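Local coordinates for type III effector HopA1 (Pseudomonas syringae pv. tomato str. DC3000, PDB 4RSX), which is a type III secreted effector of a plant pathogen, probably delivered into host plant cells, and is of unknown biochemical activity, at residues 220-225 and 243-248. Numbering follows the deposited sequence.
Sequences AEVISD and SANGYD
A Schellman motif closes helix 234-245, and its C-terminal end and the residues just after it pack on the preceding helix 215-228 through Asn245 and Tyr247. Val222 and Asp225, one turn apart on helix 215-228, meet these two residues. The helices belong to the helical part of this HopA1 fragment, beside its antiparallel sheet. Gly246 leaves the helix with a positive phi, and its N bonds back to Ser243 O at 3.0 Å.

The polar half of the contact is one hydrogen bond. Asn245 ND2 donates to Asp225 OD2 over 3.0 Å, with an N-H...O angle of 159°. The acceptor lies close to the amide plane, and OD2 uses its anti lone pair, away from OD1. Carboxylate and amide are nearly coplanar, 9° apart. Both groups are also held from their own helices. Arg228 forms a salt bridge with Asp225 OD1, and Asn245 ND2 also bonds to Ser241 O. The carboxylate thus has a different partner on each oxygen. Ser241 OG adds a hydrogen bond to Val222 O.

The apolar half centres on Val222. With CG1 anti to the backbone N (chi1 169°), CG2 is the branch turned to the second helix, 4.0 Å from Asn245 CB. Leu242 touches both Val222 and Tyr247, and Phe11 of helix 2-19 also packs on Val222. Arg219 makes a cation-pi contact with the tyrosine. Val222 CG2 approaches the Tyr247 ring obliquely, 3.8 Å from CE2 and equally near CD2.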
ATOM      1  N   ALA A 220      -8.920   4.360  10.084  1.00  9.67           N
ATOM      2  CA  ALA A 220      -9.926   3.736  10.949  1.00 11.82           C
ATOM      3  C   ALA A 220     -10.013   4.532  12.244  1.00 13.94           C
ATOM      4  O   ALA A 220     -11.107   4.759  12.793  1.00 13.79           O
ATOM      5  CB  ALA A 220      -9.565   2.270  11.250  1.00 11.50           C
ATOM      6  N   GLU A 221      -8.851   4.972  12.722  1.00 12.62           N
ATOM      7  CA  GLU A 221      -8.773   5.624  14.022  1.00 16.09           C
ATOM      8  C   GLU A 221      -9.271   7.067  13.978  1.00 15.09           C
ATOM      9  O   GLU A 221      -9.817   7.572  14.959  1.00 17.08           O
ATOM     10  CB  GLU A 221      -7.368   5.446  14.639  1.00 17.70           C
ATOM     11  CG  GLU A 221      -7.179   3.989  15.135  1.00 19.00           C
ATOM     12  CD  GLU A 221      -5.751   3.627  15.536  1.00 26.24           C
ATOM     13  OE1 GLU A 221      -5.572   2.596  16.235  1.00 26.55           O
ATOM     14  OE2 GLU A 221      -4.807   4.352  15.151  1.00 29.51           O
ATOM     15  N   VAL A 222      -9.124   7.715  12.823  1.00 15.73           N
ATOM     16  CA  VAL A 222      -9.766   9.006  12.595  1.00 13.06           C
ATOM     17  C   VAL A 222     -11.292   8.859  12.783  1.00 16.07           C
ATOM     18  O   VAL A 222     -11.949   9.711  13.409  1.00 14.10           O
ATOM     19  CB  VAL A 222      -9.458   9.540  11.172  1.00 13.77           C
ATOM     20  CG1 VAL A 222     -10.323  10.742  10.836  1.00  9.60           C
ATOM     21  CG2 VAL A 222      -7.982   9.897  11.036  1.00 11.77           C
ATOM     22  N   ILE A 223     -11.845   7.776  12.240  1.00 10.02           N
ATOM     23  CA  ILE A 223     -13.282   7.530  12.326  1.00 14.77           C
ATOM     24  C   ILE A 223     -13.721   7.301  13.775  1.00 12.53           C
ATOM     25  O   ILE A 223     -14.746   7.838  14.206  1.00 13.67           O
ATOM     26  CB  ILE A 223     -13.700   6.315  11.463  1.00 17.39           C
ATOM     27  CG1 ILE A 223     -13.526   6.629   9.974  1.00 11.10           C
ATOM     28  CG2 ILE A 223     -15.154   5.922  11.744  1.00 12.44           C
ATOM     29  CD1 ILE A 223     -13.670   5.408   9.080  1.00 10.48           C
ATOM     30  N   SER A 224     -12.954   6.501  14.520  1.00 14.61           N
ATOM     31  CA  SER A 224     -13.221   6.282  15.945  1.00 16.60           C
ATOM     32  C   SER A 224     -13.324   7.602  16.684  1.00 17.04           C
ATOM     33  O   SER A 224     -14.244   7.812  17.481  1.00 19.47           O
ATOM     34  CB  SER A 224     -12.105   5.465  16.596  1.00 17.28           C
ATOM     35  OG  SER A 224     -12.044   4.180  16.030  1.00 26.57           O
ATOM     36  N   ASP A 225     -12.361   8.481  16.437  1.00 14.00           N
ATOM     37  CA  ASP A 225     -12.370   9.791  17.069  1.00 18.39           C
ATOM     38  C   ASP A 225     -13.646  10.557  16.740  1.00 16.22           C
ATOM     39  O   ASP A 225     -14.308  11.072  17.637  1.00 18.69           O
ATOM     40  CB  ASP A 225     -11.146  10.610  16.652  1.00 19.34           C
ATOM     41  CG  ASP A 225      -9.855  10.078  17.250  1.00 24.86           C
ATOM     42  OD1 ASP A 225      -9.919   9.323  18.254  1.00 28.52           O
ATOM     43  OD2 ASP A 225      -8.778  10.425  16.711  1.00 20.98           O
ATOM     44  N   SER A 243      -8.723  16.842  10.375  1.00  9.31           N
ATOM     45  CA  SER A 243      -7.848  17.966  10.665  1.00 12.26           C
ATOM     46  C   SER A 243      -7.081  17.745  11.959  1.00 12.54           C
ATOM     47  O   SER A 243      -5.866  17.917  11.980  1.00  9.99           O
ATOM     48  CB  SER A 243      -8.632  19.276  10.762  1.00  9.92           C
ATOM     49  OG  SER A 243      -9.073  19.671   9.484  1.00 24.06           O
ATOM     50  N   ALA A 244      -7.785  17.362  13.027  1.00  8.86           N
ATOM     51  CA  ALA A 244      -7.163  17.232  14.348  1.00 12.23           C
ATOM     52  C   ALA A 244      -6.100  16.127  14.370  1.00 14.05           C
ATOM     53  O   ALA A 244      -5.201  16.113  15.229  1.00 12.72           O
ATOM     54  CB  ALA A 244      -8.224  16.978  15.422  1.00 10.00           C
ATOM     55  N   ASN A 245      -6.216  15.195  13.430  1.00 14.18           N
ATOM     56  CA  ASN A 245      -5.281  14.070  13.339  1.00 14.94           C
ATOM     57  C   ASN A 245      -4.202  14.301  12.304  1.00 12.20           C
ATOM     58  O   ASN A 245      -3.324  13.467  12.128  1.00 11.83           O
ATOM     59  CB  ASN A 245      -6.014  12.768  13.031  1.00 13.02           C
ATOM     60  CG  ASN A 245      -6.586  12.137  14.266  1.00 16.95           C
ATOM     61  OD1 ASN A 245      -5.838  11.604  15.089  1.00 20.21           O
ATOM     62  ND2 ASN A 245      -7.916  12.205  14.425  1.00 13.32           N
ATOM     63  N   GLY A 246      -4.276  15.439  11.624  1.00  9.76           N
ATOM     64  CA  GLY A 246      -3.202  15.859  10.750  1.00 12.24           C
ATOM     65  C   GLY A 246      -3.466  15.632   9.275  1.00 12.00           C
ATOM     66  O   GLY A 246      -2.579  15.848   8.440  1.00 12.24           O
ATOM     67  N   TYR A 247      -4.680  15.208   8.941  1.00 10.09           N
ATOM     68  CA  TYR A 247      -5.016  14.974   7.541  1.00 11.81           C
ATOM     69  C   TYR A 247      -5.837  16.115   6.952  1.00 11.89           C
ATOM     70  O   TYR A 247      -6.321  16.991   7.672  1.00 12.41           O
ATOM     71  CB  TYR A 247      -5.743  13.641   7.385  1.00  7.86           C
ATOM     72  CG  TYR A 247      -4.950  12.477   7.932  1.00 11.53           C
ATOM     73  CD1 TYR A 247      -3.870  11.964   7.237  1.00  8.11           C
ATOM     74  CD2 TYR A 247      -5.285  11.892   9.151  1.00  9.70           C
ATOM     75  CE1 TYR A 247      -3.141  10.900   7.737  1.00 11.29           C
ATOM     76  CE2 TYR A 247      -4.563  10.823   9.657  1.00 11.15           C
ATOM     77  CZ  TYR A 247      -3.484  10.336   8.948  1.00 12.82           C
ATOM     78  OH  TYR A 247      -2.751   9.275   9.437  1.00 10.57           O
ATOM     79  N   ASP A 248      -5.979  16.099   5.635  1.00 16.15           N
ATOM     80  CA  ASP A 248      -6.727  17.131   4.931  1.00 18.71           C
ATOM     81  C   ASP A 248      -8.226  16.807   5.051  1.00 12.73           C
ATOM     82  O   ASP A 248      -8.668  15.721   4.673  1.00 16.09           O
ATOM     83  CB  ASP A 248      -6.244  17.186   3.475  1.00 18.50           C
ATOM     84  CG  ASP A 248      -6.928  18.273   2.655  1.00 17.18           C
ATOM     85  OD1 ASP A 248      -8.125  18.539   2.870  1.00 22.80           O
ATOM     86  OD2 ASP A 248      -6.266  18.858   1.775  1.00 24.22           O
TER